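Local coordinates for putative beta-glucosidase (Bifidobacterium adolescentis, PDB 5WAB), which hydrolyses beta-glucosidic linkages as a glycoside hydrolase family 3 enzyme and probably also releases terminal alpha-L-arabinopyranosyl units from ginsenoside Rb2, at residues P38-T43 against K101-L106; Y124-P129 against K493-I498; W213-V218 against A245-E250; D324-A329 against N443-L448; F551-V556 against V646-S651. One frame throughout, in Å; residues are numbered along the deposited sequence.

Contact 1: P38-T43 against K101-L106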
# COMPACT_ATOMS: atom_id res chain seq x y z
N PRO A 38 24.38 6.40 -20.66
CA PRO A 38 23.18 6.28 -21.49
C PRO A 38 21.95 6.85 -20.79
O PRO A 38 21.84 6.83 -19.57
CB PRO A 38 23.03 4.76 -21.70
CG PRO A 38 24.41 4.20 -21.40
CD PRO A 38 24.96 5.09 -20.33
N GLY A 39 21.03 7.37 -21.60
CA GLY A 39 19.80 7.90 -21.07
C GLY A 39 18.72 6.83 -21.03
O GLY A 39 17.85 6.78 -21.90
N TYR A 40 18.79 5.96 -20.02
CA TYR A 40 17.88 4.84 -19.91
C TYR A 40 16.44 5.31 -19.72
O TYR A 40 16.18 6.40 -19.20
CB TYR A 40 18.28 3.94 -18.73
CG TYR A 40 19.61 3.24 -18.88
CD1 TYR A 40 19.98 2.65 -20.08
CD2 TYR A 40 20.49 3.15 -17.80
CE1 TYR A 40 21.19 2.00 -20.21
CE2 TYR A 40 21.70 2.51 -17.93
CZ TYR A 40 22.05 1.93 -19.13
OH TYR A 40 23.26 1.29 -19.27
N MET A 41 15.50 4.46 -20.13
CA MET A 41 14.08 4.78 -20.05
C MET A 41 13.55 4.58 -18.63
O MET A 41 13.90 3.61 -17.95
CB MET A 41 13.26 3.93 -21.02
CG MET A 41 11.76 4.18 -20.95
SD MET A 41 10.73 3.13 -22.01
CE MET A 41 11.21 3.70 -23.64
N ILE A 42 12.71 5.51 -18.20
CA ILE A 42 12.00 5.46 -16.93
C ILE A 42 10.52 5.45 -17.26
O ILE A 42 10.06 6.24 -18.09
CB ILE A 42 12.38 6.67 -16.05
CG1 ILE A 42 13.45 6.29 -15.03
CG2 ILE A 42 11.19 7.28 -15.35
CD1 ILE A 42 14.72 5.79 -15.65
N THR A 43 9.76 4.53 -16.64
CA THR A 43 8.33 4.44 -16.93
C THR A 43 7.58 3.85 -15.74
O THR A 43 8.16 3.22 -14.85
CB THR A 43 8.04 3.62 -18.19
OG1 THR A 43 6.64 3.64 -18.46
CG2 THR A 43 8.47 2.17 -18.00
N LYS A 101 14.08 -2.87 -21.92
CA LYS A 101 15.12 -1.86 -21.76
C LYS A 101 14.63 -0.69 -20.89
O LYS A 101 14.77 0.48 -21.25
CB LYS A 101 15.62 -1.35 -23.12
CG LYS A 101 15.82 -2.45 -24.16
CD LYS A 101 16.73 -3.58 -23.69
CE LYS A 101 18.18 -3.19 -23.59
NZ LYS A 101 19.00 -4.40 -23.28
N VAL A 102 14.05 -1.03 -19.74
CA VAL A 102 13.56 -0.06 -18.77
C VAL A 102 14.41 -0.18 -17.51
O VAL A 102 14.39 -1.22 -16.84
CB VAL A 102 12.08 -0.29 -18.44
CG1 VAL A 102 11.65 0.64 -17.31
CG2 VAL A 102 11.21 -0.07 -19.67
N ALA A 103 15.13 0.89 -17.17
CA ALA A 103 16.08 0.82 -16.06
C ALA A 103 15.42 1.06 -14.71
O ALA A 103 15.89 0.53 -13.69
CB ALA A 103 17.22 1.82 -16.25
N VAL A 104 14.37 1.86 -14.66
CA VAL A 104 13.66 2.16 -13.41
C VAL A 104 12.17 2.02 -13.66
O VAL A 104 11.65 2.58 -14.64
CB VAL A 104 13.99 3.56 -12.88
CG1 VAL A 104 13.34 3.78 -11.53
CG2 VAL A 104 15.50 3.77 -12.79
N ILE A 105 11.49 1.28 -12.80
CA ILE A 105 10.03 1.17 -12.84
C ILE A 105 9.47 2.01 -11.69
O ILE A 105 9.94 1.91 -10.55
CB ILE A 105 9.59 -0.30 -12.76
CG1 ILE A 105 8.07 -0.43 -12.92
CG2 ILE A 105 10.07 -0.98 -11.47
CD1 ILE A 105 7.64 -1.82 -13.29
N LEU A 106 8.49 2.86 -12.00
CA LEU A 106 8.09 3.95 -11.11
C LEU A 106 7.08 3.45 -10.08
O LEU A 106 5.87 3.69 -10.18
CB LEU A 106 7.55 5.13 -11.91
CG LEU A 106 8.56 5.74 -12.89
CD1 LEU A 106 7.94 6.88 -13.69
CD2 LEU A 106 9.80 6.21 -12.14
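Strands 41-44 and 102-106 are neighbours in the parallel sheet of the N-terminal TIM-barrel-like domain, and the axes of the short segments 41-43 and 104-106 run 20° from parallel. Ile42 pairs in register with Val104, and Thr43 with Ile105. Ala103 N donates to Met41 O at 3.1 Å, nearly along the C=O axis. Leu106 N reaches Thr43 O at 2.9 Å in the carbonyl plane, while the bond from Thr43 N to Val104 O is weak.

From Ile42 CB the side chain forks. Ile42 CG1 lies 3.5 Å from Val104 CB, and Ile42 CD1 continues alongside the same valine to Val104 CG2 at 3.6 Å. The other branch, Ile42 CG2, crosses Leu106 at about a right angle, 3.7 Å from Leu106 CD2. An alanine at Ile42 would remove both branches and would probably loosen the packing against Val104 and Leu106. On the other face, Thr43 CG2 touches Val102 CG1 at 3.6 Å, while OG1, anti to the backbone N, bonds Arg50 O.

Polarity is thus confined largely to the backbone: amides and carbonyls set the register, and hydrocarbon branches fill both faces of this strand pair.

Contact 2: Y124-P129 against K493-I498; sequences YWSEDP and KLAQTI
Hydrogen bonds to a carboxylate form the first group. Glu127 CG occupies the crowded position between backbone N and carbonyl carbon (chi1 72°), and the chain then extends so that both oxygens reach Thr497. Thr497 N gives a nearly straight bond (166°) to Glu127 OE1 at 2.7 Å, arriving from above the carboxylate plane. Thr497 OG1 donates to the syn lone pair of Glu127 OE2, also at 2.7 Å. The same OE2 takes a further bond from Tyr528 N, so three donors grip the group.

Bonds to one carbonyl make up the second. Ser126 OG, anti to its backbone N, donates to Ala495 O at 2.9 Å, in the carbonyl plane and on a lone pair; Glu127 N adds a weak bond to that oxygen. Ser126 OG also accepts from Asp128 N at 2.8 Å, closing an ST turn just before helix 129-144, whose N-cap is Asp128.

Van der Waals contact is slight: Ala495 CB rests 3.4 Å from the carbonyl oxygen Trp125 O and 4.1 Å from Ser126 CB.

The contact joins loops of the N-terminal and C-terminal GH3 domains. Every touching residue is buried, and the donors around Glu127 would be expected to stabilise its ionised form, so the domain junction here rests on a buried, well-satisfied carboxylate rather than on hydrophobic packing.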
# COMPACT_ATOMS: atom_id res chain seq x y z
N TYR A 124 -2.02 2.28 -3.53
CA TYR A 124 -1.32 2.26 -2.25
C TYR A 124 -1.68 1.00 -1.47
O TYR A 124 -2.52 0.21 -1.88
CB TYR A 124 -1.62 3.53 -1.44
CG TYR A 124 -1.31 4.82 -2.17
CD1 TYR A 124 -0.31 4.86 -3.14
CD2 TYR A 124 -2.01 5.98 -1.90
CE1 TYR A 124 -0.03 6.03 -3.81
CE2 TYR A 124 -1.74 7.15 -2.56
CZ TYR A 124 -0.75 7.17 -3.51
OH TYR A 124 -0.47 8.33 -4.18
N TRP A 125 -1.05 0.84 -0.30
CA TRP A 125 -1.07 -0.44 0.40
C TRP A 125 -1.98 -0.48 1.62
O TRP A 125 -2.80 -1.39 1.74
CB TRP A 125 0.36 -0.84 0.77
CG TRP A 125 1.18 -1.16 -0.45
CD1 TRP A 125 1.80 -0.26 -1.28
CD2 TRP A 125 1.47 -2.46 -0.99
NE1 TRP A 125 2.44 -0.92 -2.29
CE2 TRP A 125 2.26 -2.27 -2.14
CE3 TRP A 125 1.14 -3.76 -0.61
CZ2 TRP A 125 2.73 -3.33 -2.91
CZ3 TRP A 125 1.61 -4.81 -1.38
CH2 TRP A 125 2.39 -4.59 -2.51
N SER A 126 -1.87 0.47 2.55
CA SER A 126 -2.63 0.33 3.79
C SER A 126 -2.87 1.70 4.42
O SER A 126 -2.30 2.71 4.01
CB SER A 126 -1.91 -0.59 4.79
OG SER A 126 -2.58 -0.63 6.04
N GLU A 127 -3.74 1.70 5.43
CA GLU A 127 -3.88 2.82 6.34
C GLU A 127 -2.86 2.76 7.47
O GLU A 127 -2.74 3.73 8.23
CB GLU A 127 -5.28 2.84 6.95
CG GLU A 127 -5.51 1.72 7.98
CD GLU A 127 -6.97 1.54 8.37
OE1 GLU A 127 -7.85 1.66 7.50
OE2 GLU A 127 -7.24 1.30 9.57
N ASP A 128 -2.14 1.65 7.61
CA ASP A 128 -1.20 1.46 8.70
C ASP A 128 0.22 1.57 8.18
O ASP A 128 0.55 0.96 7.16
CB ASP A 128 -1.41 0.10 9.36
CG ASP A 128 -0.46 -0.14 10.51
OD1 ASP A 128 -0.68 0.49 11.56
OD2 ASP A 128 0.51 -0.91 10.36
N PRO A 129 1.10 2.32 8.85
CA PRO A 129 2.47 2.47 8.32
C PRO A 129 3.29 1.18 8.36
O PRO A 129 4.03 0.91 7.41
CB PRO A 129 3.07 3.57 9.21
CG PRO A 129 2.27 3.52 10.47
CD PRO A 129 0.88 3.12 10.07
N LYS A 493 -6.64 -10.58 4.45
CA LYS A 493 -7.00 -9.78 5.61
C LYS A 493 -7.06 -8.31 5.20
O LYS A 493 -6.23 -7.85 4.41
CB LYS A 493 -6.00 -9.96 6.76
CG LYS A 493 -5.80 -11.40 7.21
CD LYS A 493 -7.04 -12.00 7.85
CE LYS A 493 -6.73 -13.36 8.45
NZ LYS A 493 -7.91 -14.03 9.07
N LEU A 494 -8.01 -7.58 5.76
CA LEU A 494 -8.19 -6.18 5.39
C LEU A 494 -6.94 -5.37 5.73
O LEU A 494 -6.47 -5.38 6.87
CB LEU A 494 -9.40 -5.58 6.10
CG LEU A 494 -10.79 -5.98 5.59
CD1 LEU A 494 -11.86 -5.27 6.39
CD2 LEU A 494 -10.93 -5.66 4.11
N ALA A 495 -6.39 -4.70 4.72
CA ALA A 495 -5.37 -3.68 4.90
C ALA A 495 -5.97 -2.30 5.09
O ALA A 495 -5.23 -1.31 5.19
CB ALA A 495 -4.42 -3.68 3.70
N GLN A 496 -7.30 -2.23 5.16
CA GLN A 496 -8.06 -0.99 5.24
C GLN A 496 -9.28 -1.27 6.12
O GLN A 496 -9.89 -2.34 6.02
CB GLN A 496 -8.49 -0.55 3.84
CG GLN A 496 -8.54 0.95 3.58
CD GLN A 496 -8.71 1.27 2.10
OE1 GLN A 496 -8.67 0.38 1.25
NE2 GLN A 496 -8.92 2.55 1.79
N THR A 497 -9.63 -0.31 6.97
CA THR A 497 -10.84 -0.41 7.77
C THR A 497 -12.06 -0.16 6.90
O THR A 497 -12.08 0.77 6.08
CB THR A 497 -10.81 0.59 8.92
OG1 THR A 497 -9.75 0.26 9.82
CG2 THR A 497 -12.15 0.59 9.67
N ILE A 498 -13.10 -0.98 7.07
CA ILE A 498 -14.39 -0.71 6.43
C ILE A 498 -15.32 -0.10 7.47
O ILE A 498 -15.85 -0.81 8.33
CB ILE A 498 -15.01 -1.98 5.84
CG1 ILE A 498 -14.06 -2.62 4.84
CG2 ILE A 498 -16.32 -1.63 5.16
CD1 ILE A 498 -14.65 -3.84 4.15

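Contact 3: W213-V218 against A245-E250; sequences WLLTDV and AGLNLE
A Schellman motif ends helix 239-245 in the N-terminal TIM-barrel-like domain, and helix 212-222 packs against that end. Directly between the segments, Thr216 OG1 donates to Ala245 O at 2.6 Å. The hydroxyl approaches from above the carbonyl plane, 43° out of it, rather than along a lone pair. Leu215 lies beside this bond: its CB is 3.4 Å from Ala245 O, and its CD1 reaches 3.8 Å to Leu247 N and 4.1 Å to Leu247 CB. A valine at Thr216 would lose the hydroxyl and would probably leave Ala245 O without this hydrogen bond at the helix end.

One step out, rotamers and backbone set these groups. Thr216 OG1 and Leu215 CG are each anti to their own carbonyl carbon, which brings OG1 and, through CG, CD1 into contact with the 245-250 segment. Gly246 has phi 118°, the reversal that ends the helix; a CB there would lie only 2.6 Å from Thr216 OG1.

Farther out, Arg220 of helix 212-222 bonds Gly246 O through NH1, giving the turn a second tie to that helix. Leu215 and Leu247 both touch Val229 of strand 228-230, so the cluster sits on an outermost strand of the parallel sheet. Within helix 212-222, the wider pi-type turn is marked by Val218 N bonding Trp213 O at 2.8 Å.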
# COMPACT_ATOMS: atom_id res chain seq x y z
N TRP A 213 14.65 19.88 4.35
CA TRP A 213 14.46 19.06 5.54
C TRP A 213 13.98 17.67 5.17
O TRP A 213 14.49 16.66 5.69
CB TRP A 213 13.48 19.73 6.49
CG TRP A 213 13.12 18.88 7.66
CD1 TRP A 213 13.87 18.67 8.78
CD2 TRP A 213 11.91 18.12 7.84
NE1 TRP A 213 13.21 17.83 9.65
CE2 TRP A 213 12.00 17.48 9.09
CE3 TRP A 213 10.76 17.93 7.07
CZ2 TRP A 213 10.99 16.66 9.59
CZ3 TRP A 213 9.76 17.12 7.56
CH2 TRP A 213 9.88 16.49 8.80
N LEU A 214 13.03 17.58 4.25
CA LEU A 214 12.48 16.29 3.87
C LEU A 214 13.51 15.48 3.07
O LEU A 214 13.84 14.35 3.44
CB LEU A 214 11.20 16.49 3.06
CG LEU A 214 10.41 15.24 2.67
CD1 LEU A 214 9.81 14.59 3.91
CD2 LEU A 214 9.33 15.58 1.66
N LEU A 215 14.04 16.06 2.00
CA LEU A 215 14.87 15.32 1.05
C LEU A 215 16.31 15.13 1.53
O LEU A 215 17.01 14.25 1.01
CB LEU A 215 14.89 16.03 -0.30
CG LEU A 215 13.56 16.27 -1.02
CD1 LEU A 215 13.79 16.87 -2.41
CD2 LEU A 215 12.76 14.98 -1.11
N THR A 216 16.78 15.92 2.50
CA THR A 216 18.17 15.84 2.92
C THR A 216 18.29 15.57 4.42
O THR A 216 18.91 14.57 4.80
CB THR A 216 18.92 17.13 2.55
OG1 THR A 216 18.85 17.33 1.14
CG2 THR A 216 20.39 17.03 2.97
N ASP A 217 17.71 16.42 5.27
CA ASP A 217 17.82 16.23 6.72
C ASP A 217 17.28 14.87 7.14
O ASP A 217 17.97 14.11 7.83
CB ASP A 217 17.07 17.35 7.45
CG ASP A 217 17.68 18.71 7.21
OD1 ASP A 217 18.70 18.78 6.50
OD2 ASP A 217 17.14 19.71 7.73
N VAL A 218 16.05 14.56 6.76
CA VAL A 218 15.43 13.30 7.16
C VAL A 218 15.92 12.15 6.28
O VAL A 218 16.52 11.18 6.76
CB VAL A 218 13.90 13.40 7.10
CG1 VAL A 218 13.28 12.02 7.29
CG2 VAL A 218 13.37 14.38 8.15
N ALA A 245 17.70 21.57 -2.36
CA ALA A 245 16.98 20.79 -1.36
C ALA A 245 17.37 19.32 -1.38
O ALA A 245 17.16 18.62 -0.39
CB ALA A 245 15.47 20.93 -1.57
N GLY A 246 17.93 18.83 -2.49
CA GLY A 246 18.33 17.44 -2.59
C GLY A 246 17.61 16.67 -3.68
O GLY A 246 17.70 15.44 -3.75
N LEU A 247 16.91 17.38 -4.56
CA LEU A 247 16.25 16.76 -5.71
C LEU A 247 17.27 16.57 -6.83
O LEU A 247 17.78 17.55 -7.39
CB LEU A 247 15.08 17.62 -6.19
CG LEU A 247 14.22 16.92 -7.23
CD1 LEU A 247 13.05 16.20 -6.54
CD2 LEU A 247 13.74 17.91 -8.27
N ASN A 248 17.57 15.32 -7.16
CA ASN A 248 18.57 15.07 -8.19
C ASN A 248 18.05 15.32 -9.59
O ASN A 248 18.80 15.77 -10.46
CB ASN A 248 19.07 13.63 -8.09
CG ASN A 248 19.63 13.32 -6.73
OD1 ASN A 248 18.89 13.16 -5.75
ND2 ASN A 248 20.95 13.24 -6.64
N LEU A 249 16.78 15.03 -9.86
CA LEU A 249 16.30 14.89 -11.23
C LEU A 249 14.96 15.59 -11.40
O LEU A 249 13.98 15.24 -10.73
CB LEU A 249 16.18 13.41 -11.59
CG LEU A 249 15.79 13.03 -13.02
CD1 LEU A 249 16.90 13.36 -14.01
CD2 LEU A 249 15.42 11.56 -13.09
N GLU A 250 14.91 16.53 -12.35
CA GLU A 250 13.65 17.13 -12.77
C GLU A 250 13.04 16.27 -13.87
O GLU A 250 13.71 15.94 -14.85
CB GLU A 250 13.86 18.55 -13.29
CG GLU A 250 12.57 19.21 -13.79
CD GLU A 250 12.79 20.27 -14.87
OE1 GLU A 250 13.76 20.15 -15.65
OE2 GLU A 250 12.00 21.24 -14.93

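Contact 4: D324-A329 against N443-L448; sequences DILPVA and NIVVVL
The backbones keep their distance, with the nearest CA pair, Ile325 and Asn443, 7.3 Å apart, so the irregular segment 324-329 meets strand 444-449 through side chains rather than through backbone pairing.

Val445 is the shared partner, and its two methyls divide the work. Val445 CG2, anti to the carbonyl carbon, meets Ile325 CD1 at 3.7 Å and Ile325 CG1 at 3.8 Å. Val445 CG1, anti to the backbone N, meets Leu326 CD1 at 3.7 Å. The approaches differ: Ile325 and Val445 lie alongside, pointing opposite ways, whereas Leu326 and Val445 come tip to tip. Ile325 is fully extended, with CG1 anti to the backbone N (chi1 -178°) and chi2 170°. This carries Ile325 CD1 beyond the valine to the residue just before the strand, 3.6 Å from Asn443 C and 3.9 Å from Asn443 CB. Leu326 instead places CG anti to its carbonyl carbon (chi1 -71°), and its isobutyl end turns to the valine. The contact is therefore hydrocarbon packing, with the methyls of Val445 fitted to two consecutive residues of the loop.

In the C-terminal GH3 domain, this loop follows strand 317-321, an outermost strand of the mixed sheet that includes 444-449. Val445 also touches Leu405 of adjacent strand 403-409, while Leu326 extends the packing to Ile484 of helix 476-484 and to Tyr548.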
# COMPACT_ATOMS: atom_id res chain seq x y z
N ASP A 324 -21.93 -21.46 5.21
CA ASP A 324 -20.85 -21.97 4.36
C ASP A 324 -21.32 -22.11 2.91
O ASP A 324 -21.12 -23.14 2.26
CB ASP A 324 -20.31 -23.29 4.90
CG ASP A 324 -19.50 -23.12 6.17
OD1 ASP A 324 -18.42 -22.49 6.12
OD2 ASP A 324 -19.95 -23.60 7.24
N ILE A 325 -21.95 -21.05 2.41
CA ILE A 325 -22.37 -21.03 1.01
C ILE A 325 -21.16 -21.08 0.09
O ILE A 325 -21.24 -21.60 -1.03
CB ILE A 325 -23.25 -19.79 0.73
CG1 ILE A 325 -23.75 -19.77 -0.71
CG2 ILE A 325 -22.50 -18.51 1.06
CD1 ILE A 325 -24.81 -18.72 -0.98
N LEU A 326 -20.02 -20.57 0.55
CA LEU A 326 -18.76 -20.78 -0.14
C LEU A 326 -17.93 -21.81 0.61
O LEU A 326 -17.86 -21.77 1.85
CB LEU A 326 -17.96 -19.47 -0.25
CG LEU A 326 -18.51 -18.42 -1.21
CD1 LEU A 326 -17.87 -17.08 -0.94
CD2 LEU A 326 -18.30 -18.83 -2.66
N PRO A 327 -17.28 -22.76 -0.09
CA PRO A 327 -17.25 -22.93 -1.55
C PRO A 327 -18.51 -23.52 -2.17
O PRO A 327 -19.30 -24.19 -1.50
CB PRO A 327 -16.07 -23.89 -1.76
CG PRO A 327 -15.46 -24.12 -0.42
CD PRO A 327 -16.49 -23.79 0.59
N VAL A 328 -18.66 -23.28 -3.47
CA VAL A 328 -19.75 -23.80 -4.27
C VAL A 328 -19.35 -25.18 -4.78
O VAL A 328 -18.18 -25.42 -5.11
CB VAL A 328 -20.09 -22.83 -5.42
CG1 VAL A 328 -21.14 -23.42 -6.34
CG2 VAL A 328 -20.56 -21.51 -4.85
N ALA A 329 -20.32 -26.10 -4.83
CA ALA A 329 -20.09 -27.51 -5.17
C ALA A 329 -19.65 -27.77 -6.60
O ALA A 329 -19.55 -28.94 -6.98
CB ALA A 329 -21.35 -28.31 -4.87
N ASN A 443 -29.77 -17.49 -1.69
CA ASN A 443 -28.42 -18.05 -1.75
C ASN A 443 -27.60 -17.21 -2.72
O ASN A 443 -27.36 -17.58 -3.87
CB ASN A 443 -28.47 -19.51 -2.17
CG ASN A 443 -29.06 -20.40 -1.11
OD1 ASN A 443 -28.82 -20.21 0.08
ND2 ASN A 443 -29.85 -21.38 -1.53
N ILE A 444 -27.18 -16.05 -2.23
CA ILE A 444 -26.46 -15.06 -3.03
C ILE A 444 -25.04 -14.94 -2.49
O ILE A 444 -24.83 -14.83 -1.28
CB ILE A 444 -27.17 -13.70 -3.01
CG1 ILE A 444 -28.61 -13.83 -3.50
CG2 ILE A 444 -26.40 -12.70 -3.86
CD1 ILE A 444 -29.35 -12.53 -3.61
N VAL A 445 -24.06 -14.98 -3.40
CA VAL A 445 -22.69 -14.58 -3.10
C VAL A 445 -22.39 -13.33 -3.92
O VAL A 445 -22.50 -13.34 -5.15
CB VAL A 445 -21.68 -15.69 -3.41
CG1 VAL A 445 -20.29 -15.26 -2.99
CG2 VAL A 445 -22.07 -16.98 -2.70
N VAL A 446 -22.03 -12.25 -3.23
CA VAL A 446 -21.65 -11.00 -3.87
C VAL A 446 -20.13 -10.92 -3.92
O VAL A 446 -19.46 -11.07 -2.89
CB VAL A 446 -22.25 -9.79 -3.13
CG1 VAL A 446 -21.60 -8.49 -3.59
CG2 VAL A 446 -23.75 -9.75 -3.34
N VAL A 447 -19.58 -10.72 -5.12
CA VAL A 447 -18.15 -10.48 -5.32
C VAL A 447 -17.95 -9.02 -5.68
O VAL A 447 -18.54 -8.53 -6.65
CB VAL A 447 -17.56 -11.40 -6.41
CG1 VAL A 447 -16.07 -11.13 -6.58
CG2 VAL A 447 -17.83 -12.86 -6.08
N LEU A 448 -17.09 -8.33 -4.93
CA LEU A 448 -16.91 -6.89 -5.05
C LEU A 448 -15.68 -6.55 -5.89
O LEU A 448 -14.61 -7.13 -5.71
CB LEU A 448 -16.76 -6.24 -3.67
CG LEU A 448 -17.98 -6.22 -2.75
CD1 LEU A 448 -17.60 -5.74 -1.36
CD2 LEU A 448 -19.07 -5.34 -3.33

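Contact 5: F551-V556 against V646-S651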
# COMPACT_ATOMS: atom_id res chain seq x y z
N PHE A 551 -8.73 -22.09 12.65
CA PHE A 551 -7.41 -22.05 13.27
C PHE A 551 -7.54 -21.74 14.75
O PHE A 551 -8.51 -21.13 15.20
CB PHE A 551 -6.51 -21.01 12.57
CG PHE A 551 -6.27 -21.29 11.11
CD1 PHE A 551 -7.18 -20.86 10.16
CD2 PHE A 551 -5.17 -22.02 10.70
CE1 PHE A 551 -6.98 -21.13 8.82
CE2 PHE A 551 -4.96 -22.29 9.36
CZ PHE A 551 -5.87 -21.85 8.41
N ALA A 552 -6.54 -22.18 15.51
CA ALA A 552 -6.48 -21.95 16.95
C ALA A 552 -5.07 -21.52 17.31
O ALA A 552 -4.09 -22.06 16.77
CB ALA A 552 -6.88 -23.20 17.74
N ILE A 553 -4.96 -20.56 18.23
CA ILE A 553 -3.68 -20.04 18.69
C ILE A 553 -3.52 -20.38 20.16
O ILE A 553 -4.40 -20.08 20.98
CB ILE A 553 -3.57 -18.53 18.45
CG1 ILE A 553 -3.59 -18.23 16.95
CG2 ILE A 553 -2.30 -17.98 19.07
CD1 ILE A 553 -3.58 -16.77 16.64
N ASP A 554 -2.40 -21.01 20.51
CA ASP A 554 -2.08 -21.28 21.90
C ASP A 554 -0.56 -21.23 22.05
O ASP A 554 0.16 -20.92 21.11
CB ASP A 554 -2.67 -22.62 22.35
CG ASP A 554 -2.24 -23.79 21.47
OD1 ASP A 554 -1.41 -23.58 20.56
OD2 ASP A 554 -2.73 -24.92 21.70
N GLY A 555 -0.09 -21.57 23.25
CA GLY A 555 1.34 -21.53 23.50
C GLY A 555 1.94 -20.15 23.34
O GLY A 555 3.13 -20.03 23.03
N VAL A 556 1.15 -19.10 23.54
CA VAL A 556 1.65 -17.74 23.38
C VAL A 556 2.53 -17.39 24.57
O VAL A 556 2.10 -17.50 25.73
CB VAL A 556 0.49 -16.74 23.23
CG1 VAL A 556 1.03 -15.32 23.14
CG2 VAL A 556 -0.34 -17.07 22.00
N VAL A 646 1.21 -6.94 24.93
CA VAL A 646 1.41 -7.56 23.63
C VAL A 646 0.18 -8.41 23.33
O VAL A 646 -0.17 -9.30 24.11
CB VAL A 646 2.69 -8.40 23.59
CG1 VAL A 646 2.85 -9.04 22.23
CG2 VAL A 646 3.89 -7.53 23.91
N GLU A 647 -0.49 -8.11 22.22
CA GLU A 647 -1.69 -8.82 21.80
C GLU A 647 -1.37 -9.69 20.59
O GLU A 647 -0.71 -9.25 19.65
CB GLU A 647 -2.82 -7.85 21.45
CG GLU A 647 -3.20 -6.93 22.60
CD GLU A 647 -4.12 -5.80 22.17
OE1 GLU A 647 -4.17 -5.51 20.95
OE2 GLU A 647 -4.77 -5.19 23.04
N VAL A 648 -1.85 -10.93 20.61
CA VAL A 648 -1.65 -11.88 19.53
C VAL A 648 -3.02 -12.33 19.05
O VAL A 648 -3.88 -12.71 19.86
CB VAL A 648 -0.80 -13.09 19.96
CG1 VAL A 648 -0.57 -14.03 18.79
CG2 VAL A 648 0.52 -12.62 20.55
N GLY A 649 -3.24 -12.26 17.75
CA GLY A 649 -4.53 -12.63 17.21
C GLY A 649 -4.51 -12.73 15.70
O GLY A 649 -3.46 -12.82 15.08
N THR A 650 -5.71 -12.74 15.13
CA THR A 650 -5.88 -12.85 13.68
C THR A 650 -6.59 -11.63 13.11
O THR A 650 -6.97 -11.64 11.93
CB THR A 650 -6.63 -14.13 13.33
OG1 THR A 650 -7.87 -14.17 14.04
CG2 THR A 650 -5.79 -15.34 13.74
N SER A 651 -6.75 -10.58 13.90
CA SER A 651 -7.48 -9.37 13.55
C SER A 651 -7.23 -8.34 14.65
O SER A 651 -6.91 -8.70 15.78
CB SER A 651 -8.98 -9.65 13.40
OG SER A 651 -9.73 -8.47 13.22
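Side-chain torsions aim the methyl groups that meet. Ile553 has CG1 anti to its carbonyl carbon (chi1 -64°) and an extended chi2 of 176°, which carries CD1 out to Thr650. Thr650 has OG1 in the crowded position between backbone N and carbonyl carbon (chi1 55°); this puts CG2 anti to the carbonyl carbon. Val556, with CG1 anti to the backbone N, presents that branch to Val648.

Two pairings follow, and they differ in approach. Ile553 CD1 and Thr650 CG2 come within 3.9 Å as the two side chains pass antiparallel. Val556 CG1 and Val648 CG2 meet tip to tip at 3.8 Å. Between them Ile553 CG2 stands 4.3 Å from Val648 CG1, a looser touch that bridges the two pairings, and Ile553 CD1 passes Gly649 C at the same separation. Backbones stay well apart: the nearest CA pair, Ile553 and Gly649, is 7.6 Å apart. Methyl groups therefore carry the contact, as expected of side chains facing one another between two sheets.

The arrangement belongs to the beta-sandwich of the fibronectin type III-like domain. Strand 551-560 is an outermost strand of a three-stranded antiparallel sheet and pairs with 566-574, while 642-648 lies inside a four-stranded antiparallel sheet between 580-590 and 654-663. The packing spreads to both layers, since Val556 also touches Ala570 of strand 566-574, and Ile553 and Val556 reach Ala656 and Ala657 of strand 654-663.

Overall arrangement
From the N terminus, contact 1 closes first, pairing the first two strands of the parallel sheet. Contact 2 then opens at 124-129 and closes only at 493-498, a loop of 363 intervening residues that brings the N-terminal and C-terminal GH3 domains together. Nested inside it are contact 3, a short closure between helix 212-222 and the end of helix 239-245, and contact 4, within the C-terminal domain; these two lie on opposite sides of the chain's centre, about 51 Å apart between centres. Contact 5 follows in series and joins the sheets of the fibronectin-like domain. It touches contact 2 where Lys493 packs near Thr650. None of the loops cross.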